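Major royal jelly protein 1 (Apis mellifera, PDB 5YYL) is the most abundant protein of royal jelly, binds sterol and probably serves as a nutrient for developing honeybee larvae. Local coordinates at residues S67-L81 / S123-L135. Residues are numbered along the deposited sequence; the frame is centred on the assembly and turned at random.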
ATOM      1  N   SER A  67      40.892  10.912  -8.376  1.00 26.28           N
ATOM      2  CA  SER A  67      41.025  11.052  -9.814  1.00 27.55           C
ATOM      3  C   SER A  67      39.655  11.023 -10.503  1.00 27.31           C
ATOM      4  O   SER A  67      39.366  11.883 -11.328  1.00 26.45           O
ATOM      5  CB  SER A  67      41.919   9.936 -10.353  1.00 29.08           C
ATOM      6  OG  SER A  67      42.073  10.044 -11.753  1.00 32.87           O
ATOM      7  N   ASP A  68      38.832  10.028 -10.177  1.00 26.16           N
ATOM      8  CA  ASP A  68      37.541   9.835 -10.832  1.00 27.56           C
ATOM      9  C   ASP A  68      36.471   9.366  -9.844  1.00 26.42           C
ATOM     10  O   ASP A  68      36.783   8.857  -8.778  1.00 25.96           O
ATOM     11  CB  ASP A  68      37.694   8.810 -11.979  1.00 30.44           C
ATOM     12  CG  ASP A  68      36.594   8.920 -13.065  1.00 33.39           C
ATOM     13  OD1 ASP A  68      35.760   9.833 -13.019  1.00 36.27           O
ATOM     14  OD2 ASP A  68      36.566   8.088 -13.995  1.00 35.38           O
ATOM     15  N   ILE A  69      35.208   9.589 -10.205  1.00 25.59           N
ATOM     16  CA  ILE A  69      34.056   9.044  -9.487  1.00 23.97           C
ATOM     17  C   ILE A  69      33.166   8.362 -10.492  1.00 22.96           C
ATOM     18  O   ILE A  69      33.238   8.642 -11.690  1.00 23.15           O
ATOM     19  CB  ILE A  69      33.235  10.125  -8.744  1.00 24.41           C
ATOM     20  CG1 ILE A  69      32.701  11.205  -9.696  1.00 24.28           C
ATOM     21  CG2 ILE A  69      34.093  10.776  -7.668  1.00 25.05           C
ATOM     22  CD1 ILE A  69      31.778  12.223  -9.052  1.00 24.01           C
ATOM     23  N   ASP A  70      32.338   7.456 -10.003  1.00 21.43           N
ATOM     24  CA  ASP A  70      31.224   6.943 -10.786  1.00 20.86           C
ATOM     25  C   ASP A  70      30.167   6.391  -9.823  1.00 19.58           C
ATOM     26  O   ASP A  70      30.304   6.532  -8.610  1.00 18.86           O
ATOM     27  CB  ASP A  70      31.701   5.920 -11.824  1.00 20.93           C
ATOM     28  CG  ASP A  70      30.832   5.914 -13.087  1.00 21.45           C
ATOM     29  OD1 ASP A  70      29.575   5.794 -12.932  1.00 21.26           O
ATOM     30  OD2 ASP A  70      31.397   5.995 -14.218  1.00 20.79           O
ATOM     31  N   GLN A  71      29.104   5.801 -10.354  1.00 19.02           N
ATOM     32  CA  GLN A  71      27.959   5.429  -9.549  1.00 18.66           C
ATOM     33  C   GLN A  71      27.243   4.294 -10.229  1.00 19.22           C
ATOM     34  O   GLN A  71      27.010   4.360 -11.438  1.00 18.34           O
ATOM     35  CB  GLN A  71      27.032   6.639  -9.404  1.00 18.12           C
ATOM     36  CG  GLN A  71      25.743   6.390  -8.628  1.00 18.12           C
ATOM     37  CD  GLN A  71      24.627   5.749  -9.440  1.00 17.68           C
ATOM     38  OE1 GLN A  71      24.475   6.023 -10.629  1.00 18.05           O
ATOM     39  NE2 GLN A  71      23.844   4.892  -8.803  1.00 16.52           N
ATOM     40  N   TRP A  72      26.911   3.255  -9.455  1.00 20.40           N
ATOM     41  CA  TRP A  72      26.056   2.157  -9.921  1.00 21.89           C
ATOM     42  C   TRP A  72      25.278   1.617  -8.736  1.00 23.66           C
ATOM     43  O   TRP A  72      25.885   1.231  -7.729  1.00 24.31           O
ATOM     44  CB  TRP A  72      26.905   1.053 -10.540  1.00 21.93           C
ATOM     45  CG  TRP A  72      26.143  -0.106 -11.039  1.00 22.15           C
ATOM     46  CD1 TRP A  72      25.608  -0.266 -12.285  1.00 23.88           C
ATOM     47  CD2 TRP A  72      25.853  -1.301 -10.328  1.00 21.84           C
ATOM     48  NE1 TRP A  72      24.990  -1.500 -12.397  1.00 23.06           N
ATOM     49  CE2 TRP A  72      25.127  -2.152 -11.205  1.00 22.35           C
ATOM     50  CE3 TRP A  72      26.139  -1.748  -9.036  1.00 21.92           C
ATOM     51  CZ2 TRP A  72      24.692  -3.413 -10.830  1.00 22.97           C
ATOM     52  CZ3 TRP A  72      25.700  -2.995  -8.652  1.00 22.39           C
ATOM     53  CH2 TRP A  72      24.980  -3.822  -9.549  1.00 23.33           C
ATOM     54  N   HIS A  73      23.951   1.615  -8.850  1.00 25.27           N
ATOM     55  CA  HIS A  73      23.061   1.209  -7.757  1.00 26.23           C
ATOM     56  C   HIS A  73      23.483   1.921  -6.458  1.00 27.50           C
ATOM     57  O   HIS A  73      23.596   3.143  -6.458  1.00 27.73           O
ATOM     58  CB  HIS A  73      23.015  -0.320  -7.645  1.00 27.43           C
ATOM     59  CG  HIS A  73      22.401  -1.003  -8.829  1.00 28.51           C
ATOM     60  ND1 HIS A  73      22.159  -2.362  -8.853  1.00 30.30           N
ATOM     61  CD2 HIS A  73      21.954  -0.522 -10.016  1.00 29.64           C
ATOM     62  CE1 HIS A  73      21.600  -2.687 -10.008  1.00 31.44           C
ATOM     63  NE2 HIS A  73      21.468  -1.589 -10.735  1.00 29.83           N
ATOM     64  N   ASP A  74      23.771   1.186  -5.386  1.00 31.28           N
ATOM     65  CA  ASP A  74      24.128   1.803  -4.089  1.00 35.50           C
ATOM     66  C   ASP A  74      25.600   2.209  -3.961  1.00 33.88           C
ATOM     67  O   ASP A  74      25.969   2.877  -2.991  1.00 31.10           O
ATOM     68  CB  ASP A  74      23.735   0.892  -2.908  1.00 39.64           C
ATOM     69  CG  ASP A  74      24.225  -0.547  -3.060  1.00 45.10           C
ATOM     70  OD1 ASP A  74      24.633  -0.958  -4.177  1.00 50.56           O
ATOM     71  OD2 ASP A  74      24.208  -1.261  -2.041  1.00 52.57           O
ATOM     72  N   LYS A  75      26.416   1.832  -4.950  1.00 34.06           N
ATOM     73  CA  LYS A  75      27.850   2.090  -4.935  1.00 34.05           C
ATOM     74  C   LYS A  75      28.164   3.447  -5.561  1.00 32.18           C
ATOM     75  O   LYS A  75      27.612   3.793  -6.596  1.00 32.45           O
ATOM     76  CB  LYS A  75      28.583   0.972  -5.688  1.00 35.35           C
ATOM     77  CG  LYS A  75      28.306  -0.419  -5.136  1.00 37.59           C
ATOM     78  CD  LYS A  75      28.813  -1.526  -6.062  1.00 39.79           C
ATOM     79  CE  LYS A  75      28.199  -2.889  -5.727  1.00 41.78           C
ATOM     80  NZ  LYS A  75      28.345  -3.268  -4.284  1.00 43.12           N
ATOM     81  N   ILE A  76      29.020   4.215  -4.893  1.00 29.90           N
ATOM     82  CA  ILE A  76      29.648   5.404  -5.448  1.00 28.87           C
ATOM     83  C   ILE A  76      31.134   5.076  -5.504  1.00 29.20           C
ATOM     84  O   ILE A  76      31.755   4.917  -4.461  1.00 28.64           O
ATOM     85  CB  ILE A  76      29.455   6.641  -4.530  1.00 27.99           C
ATOM     86  CG1 ILE A  76      27.983   7.050  -4.411  1.00 27.16           C
ATOM     87  CG2 ILE A  76      30.294   7.820  -5.011  1.00 27.78           C
ATOM     88  CD1 ILE A  76      27.375   7.669  -5.651  1.00 27.01           C
ATOM     89  N   PHE A  77      31.708   4.976  -6.703  1.00 29.17           N
ATOM     90  CA  PHE A  77      33.142   4.691  -6.857  1.00 27.40           C
ATOM     91  C   PHE A  77      33.962   5.953  -6.674  1.00 26.85           C
ATOM     92  O   PHE A  77      33.518   7.027  -7.022  1.00 28.07           O
ATOM     93  CB  PHE A  77      33.431   4.016  -8.189  1.00 26.80           C
ATOM     94  CG  PHE A  77      32.814   2.655  -8.295  1.00 28.47           C
ATOM     95  CD1 PHE A  77      33.437   1.535  -7.726  1.00 28.89           C
ATOM     96  CD2 PHE A  77      31.583   2.480  -8.913  1.00 29.40           C
ATOM     97  CE1 PHE A  77      32.853   0.278  -7.799  1.00 28.56           C
ATOM     98  CE2 PHE A  77      31.000   1.214  -9.007  1.00 29.37           C
ATOM     99  CZ  PHE A  77      31.642   0.112  -8.450  1.00 29.54           C
ATOM    100  N   VAL A  78      35.130   5.827  -6.066  1.00 26.03           N
ATOM    101  CA  VAL A  78      36.069   6.939  -5.914  1.00 25.46           C
ATOM    102  C   VAL A  78      37.452   6.380  -6.164  1.00 25.64           C
ATOM    103  O   VAL A  78      37.863   5.465  -5.457  1.00 27.97           O
ATOM    104  CB  VAL A  78      36.019   7.549  -4.502  1.00 25.09           C
ATOM    105  CG1 VAL A  78      37.045   8.668  -4.367  1.00 24.97           C
ATOM    106  CG2 VAL A  78      34.614   8.068  -4.191  1.00 25.24           C
ATOM    107  N   THR A  79      38.153   6.888  -7.179  1.00 25.09           N
ATOM    108  CA  THR A  79      39.489   6.386  -7.513  1.00 24.02           C
ATOM    109  C   THR A  79      40.542   7.341  -7.006  1.00 24.53           C
ATOM    110  O   THR A  79      40.371   8.552  -7.079  1.00 22.11           O
ATOM    111  CB  THR A  79      39.724   6.141  -9.007  1.00 22.51           C
ATOM    112  OG1 THR A  79      39.887   7.388  -9.689  1.00 21.87           O
ATOM    113  CG2 THR A  79      38.618   5.345  -9.608  1.00 22.42           C
ATOM    114  N   MET A  80      41.629   6.777  -6.493  1.00 27.71           N
ATOM    115  CA  MET A  80      42.685   7.573  -5.899  1.00 31.25           C
ATOM    116  C   MET A  80      43.980   7.433  -6.711  1.00 34.06           C
ATOM    117  O   MET A  80      44.375   6.311  -7.118  1.00 31.18           O
ATOM    118  CB  MET A  80      42.904   7.160  -4.448  1.00 32.06           C
ATOM    119  CG  MET A  80      43.267   8.327  -3.539  1.00 33.52           C
ATOM    120  SD  MET A  80      41.936   9.467  -3.090  1.00 37.48           S
ATOM    121  CE  MET A  80      40.534   8.353  -2.971  1.00 34.68           C
ATOM    122  N   LEU A  81      44.606   8.588  -6.964  1.00 36.20           N
ATOM    123  CA  LEU A  81      45.927   8.636  -7.593  1.00 36.92           C
ATOM    124  C   LEU A  81      46.901   7.961  -6.648  1.00 38.39           C
ATOM    125  O   LEU A  81      47.002   8.353  -5.478  1.00 37.08           O
ATOM    126  CB  LEU A  81      46.394  10.076  -7.830  1.00 35.55           C
ATOM    127  CG  LEU A  81      45.682  10.898  -8.903  1.00 33.86           C
ATOM    128  CD1 LEU A  81      46.222  12.312  -8.932  1.00 32.85           C
ATOM    129  CD2 LEU A  81      45.806  10.216 -10.249  1.00 34.30           C
ATOM    130  N   SER A 123      47.067   2.230 -10.309  1.00 40.01           N
ATOM    131  CA  SER A 123      46.427   3.553 -10.214  1.00 39.03           C
ATOM    132  C   SER A 123      45.229   3.677 -11.167  1.00 39.89           C
ATOM    133  O   SER A 123      45.400   3.995 -12.352  1.00 40.78           O
ATOM    134  CB  SER A 123      47.442   4.656 -10.497  1.00 37.73           C
ATOM    135  OG  SER A 123      46.858   5.918 -10.248  1.00 39.09           O
ATOM    136  N   ALA A 124      44.030   3.399 -10.636  1.00 39.00           N
ATOM    137  CA  ALA A 124      42.768   3.572 -11.360  1.00 36.88           C
ATOM    138  C   ALA A 124      42.577   5.052 -11.693  1.00 36.85           C
ATOM    139  O   ALA A 124      42.097   5.844 -10.884  1.00 37.34           O
ATOM    140  CB  ALA A 124      41.598   3.050 -10.536  1.00 36.14           C
ATOM    141  N   SER A 125      43.005   5.421 -12.889  1.00 35.43           N
ATOM    142  CA  SER A 125      42.994   6.797 -13.336  1.00 34.29           C
ATOM    143  C   SER A 125      41.561   7.251 -13.637  1.00 33.73           C
ATOM    144  O   SER A 125      41.165   8.338 -13.227  1.00 33.28           O
ATOM    145  CB  SER A 125      43.875   6.923 -14.580  1.00 35.45           C
ATOM    146  OG  SER A 125      44.034   8.271 -14.955  1.00 39.21           O
ATOM    147  N   LYS A 126      40.793   6.398 -14.323  1.00 32.32           N
ATOM    148  CA  LYS A 126      39.446   6.728 -14.788  1.00 32.65           C
ATOM    149  C   LYS A 126      38.542   5.500 -14.817  1.00 29.98           C
ATOM    150  O   LYS A 126      39.023   4.382 -14.939  1.00 29.30           O
ATOM    151  CB  LYS A 126      39.528   7.334 -16.189  1.00 36.27           C
ATOM    152  CG  LYS A 126      39.027   8.765 -16.315  1.00 40.54           C
ATOM    153  CD  LYS A 126      39.943   9.769 -15.634  1.00 43.20           C
ATOM    154  CE  LYS A 126      39.229  11.111 -15.419  1.00 47.41           C
ATOM    155  NZ  LYS A 126      39.957  11.949 -14.422  1.00 49.23           N
ATOM    156  N   LEU A 127      37.236   5.730 -14.729  1.00 28.22           N
ATOM    157  CA  LEU A 127      36.223   4.679 -14.724  1.00 27.00           C
ATOM    158  C   LEU A 127      35.143   4.957 -15.760  1.00 26.50           C
ATOM    159  O   LEU A 127      34.975   6.073 -16.229  1.00 25.00           O
ATOM    160  CB  LEU A 127      35.570   4.555 -13.355  1.00 26.98           C
ATOM    161  CG  LEU A 127      36.482   4.347 -12.146  1.00 28.18           C
ATOM    162  CD1 LEU A 127      35.658   4.415 -10.855  1.00 27.81           C
ATOM    163  CD2 LEU A 127      37.251   3.027 -12.223  1.00 28.28           C
ATOM    164  N   ALA A 128      34.419   3.907 -16.111  1.00 27.37           N
ATOM    165  CA  ALA A 128      33.316   3.995 -17.052  1.00 28.69           C
ATOM    166  C   ALA A 128      32.387   2.812 -16.853  1.00 31.95           C
ATOM    167  O   ALA A 128      32.857   1.686 -16.682  1.00 35.50           O
ATOM    168  CB  ALA A 128      33.832   4.009 -18.468  1.00 27.75           C
ATOM    169  N   ILE A 129      31.081   3.066 -16.888  1.00 31.51           N
ATOM    170  CA  ILE A 129      30.079   2.025 -16.758  1.00 30.46           C
ATOM    171  C   ILE A 129      29.237   1.980 -18.039  1.00 33.48           C
ATOM    172  O   ILE A 129      28.780   3.008 -18.537  1.00 35.01           O
ATOM    173  CB  ILE A 129      29.230   2.236 -15.499  1.00 28.46           C
ATOM    174  CG1 ILE A 129      30.156   2.539 -14.302  1.00 27.57           C
ATOM    175  CG2 ILE A 129      28.369   1.013 -15.259  1.00 28.46           C
ATOM    176  CD1 ILE A 129      29.576   2.325 -12.908  1.00 26.06           C
ATOM    177  N   ASP A 130      29.050   0.777 -18.575  1.00 37.80           N
ATOM    178  CA  ASP A 130      28.375   0.591 -19.863  1.00 41.17           C
ATOM    179  C   ASP A 130      26.948   0.085 -19.668  1.00 44.83           C
ATOM    180  O   ASP A 130      26.538  -0.194 -18.532  1.00 45.46           O
ATOM    181  CB  ASP A 130      29.204  -0.320 -20.789  1.00 41.82           C
ATOM    182  CG  ASP A 130      29.236  -1.801 -20.357  1.00 43.48           C
ATOM    183  OD1 ASP A 130      28.413  -2.262 -19.533  1.00 45.41           O
ATOM    184  OD2 ASP A 130      30.102  -2.527 -20.892  1.00 44.25           O
ATOM    185  N   LYS A 131      26.209  -0.042 -20.775  1.00 48.64           N
ATOM    186  CA  LYS A 131      24.809  -0.513 -20.752  1.00 49.49           C
ATOM    187  C   LYS A 131      24.630  -1.852 -20.034  1.00 52.87           C
ATOM    188  O   LYS A 131      23.597  -2.083 -19.411  1.00 58.79           O
ATOM    189  CB  LYS A 131      24.233  -0.618 -22.174  1.00 45.66           C
ATOM    190  N   CYS A 132      25.642  -2.719 -20.111  1.00 54.73           N
ATOM    191  CA  CYS A 132      25.553  -4.100 -19.618  1.00 59.91           C
ATOM    192  C   CYS A 132      26.056  -4.325 -18.176  1.00 53.29           C
ATOM    193  O   CYS A 132      26.303  -5.463 -17.786  1.00 50.99           O
ATOM    194  CB  CYS A 132      26.309  -5.033 -20.591  1.00 67.68           C
ATOM    195  SG  CYS A 132      26.829  -4.244 -22.142  1.00 75.37           S
ATOM    196  N   ASP A 133      26.197  -3.261 -17.391  1.00 50.22           N
ATOM    197  CA  ASP A 133      26.687  -3.351 -16.005  1.00 50.10           C
ATOM    198  C   ASP A 133      28.098  -3.942 -15.887  1.00 45.87           C
ATOM    199  O   ASP A 133      28.383  -4.717 -14.977  1.00 44.75           O
ATOM    200  CB  ASP A 133      25.700  -4.112 -15.100  1.00 52.39           C
ATOM    201  CG  ASP A 133      24.271  -3.631 -15.255  1.00 54.76           C
ATOM    202  OD1 ASP A 133      23.349  -4.456 -15.103  1.00 58.10           O
ATOM    203  OD2 ASP A 133      24.073  -2.426 -15.523  1.00 57.92           O
ATOM    204  N   ARG A 134      28.968  -3.554 -16.815  1.00 43.83           N
ATOM    205  CA  ARG A 134      30.396  -3.807 -16.716  1.00 41.52           C
ATOM    206  C   ARG A 134      31.050  -2.502 -16.271  1.00 36.88           C
ATOM    207  O   ARG A 134      30.731  -1.454 -16.811  1.00 36.64           O
ATOM    208  CB  ARG A 134      30.981  -4.240 -18.066  1.00 43.70           C
ATOM    209  CG  ARG A 134      30.377  -5.495 -18.686  1.00 46.80           C
ATOM    210  CD  ARG A 134      31.134  -5.925 -19.963  1.00 49.61           C
ATOM    211  NE  ARG A 134      30.726  -5.214 -21.190  1.00 48.73           N
ATOM    212  N   LEU A 135      31.953  -2.579 -15.294  1.00 32.76           N
ATOM    213  CA  LEU A 135      32.777  -1.444 -14.870  1.00 30.49           C
ATOM    214  C   LEU A 135      34.146  -1.529 -15.559  1.00 30.30           C
ATOM    215  O   LEU A 135      34.913  -2.446 -15.297  1.00 30.36           O
ATOM    216  CB  LEU A 135      32.933  -1.432 -13.352  1.00 28.00           C
ATOM    217  CG  LEU A 135      34.057  -0.573 -12.750  1.00 27.58           C
ATOM    218  CD1 LEU A 135      33.829   0.890 -13.072  1.00 28.26           C
ATOM    219  CD2 LEU A 135      34.157  -0.733 -11.243  1.00 27.76           C
TER
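With CG anti to the backbone N (chi1 -158°), Asp68 lowers its carboxylate onto strand 124-129, while Leu127, its CG anti to the carbonyl carbon, sends CD1 toward strand 75-81. Asp68 OD2 takes the backbone N-H of Leu127 on its anti lone pair at 2.6 Å, nearly straight at 159°; a short carboxylate suits this place because it can accept a hydrogen bond from the neighbouring sheet. Lys126, long, flexible and ending in a donor, bends at chi2, runs along Asp68 and brings NZ to Ser67 O at 3.2 Å, above the carbonyl plane. The small hydroxyl of Ser67 reaches Ser125 O, and Thr79 OG1 bonds weakly to Ala124 O. The branched Thr79 also turns CG2 tip to tip against Leu127 CD1. Leu135, a methyl-tipped branch suited to lying against a ring, covers one face of Phe77 in a CH-pi contact, CD2 4.1 Å from the centroid. At the indole edge, Trp72 NE1 donates a weak hydrogen bond to Asp133 OD2. Asp70 crosses Ile129 at a slant, its own carboxylate salt-bridged to Lys358 and Lys360. Between these successive four-stranded sheets of the beta-propeller, polar side chains thus partner backbone groups of the facing strand, and apolar ones pack alongside.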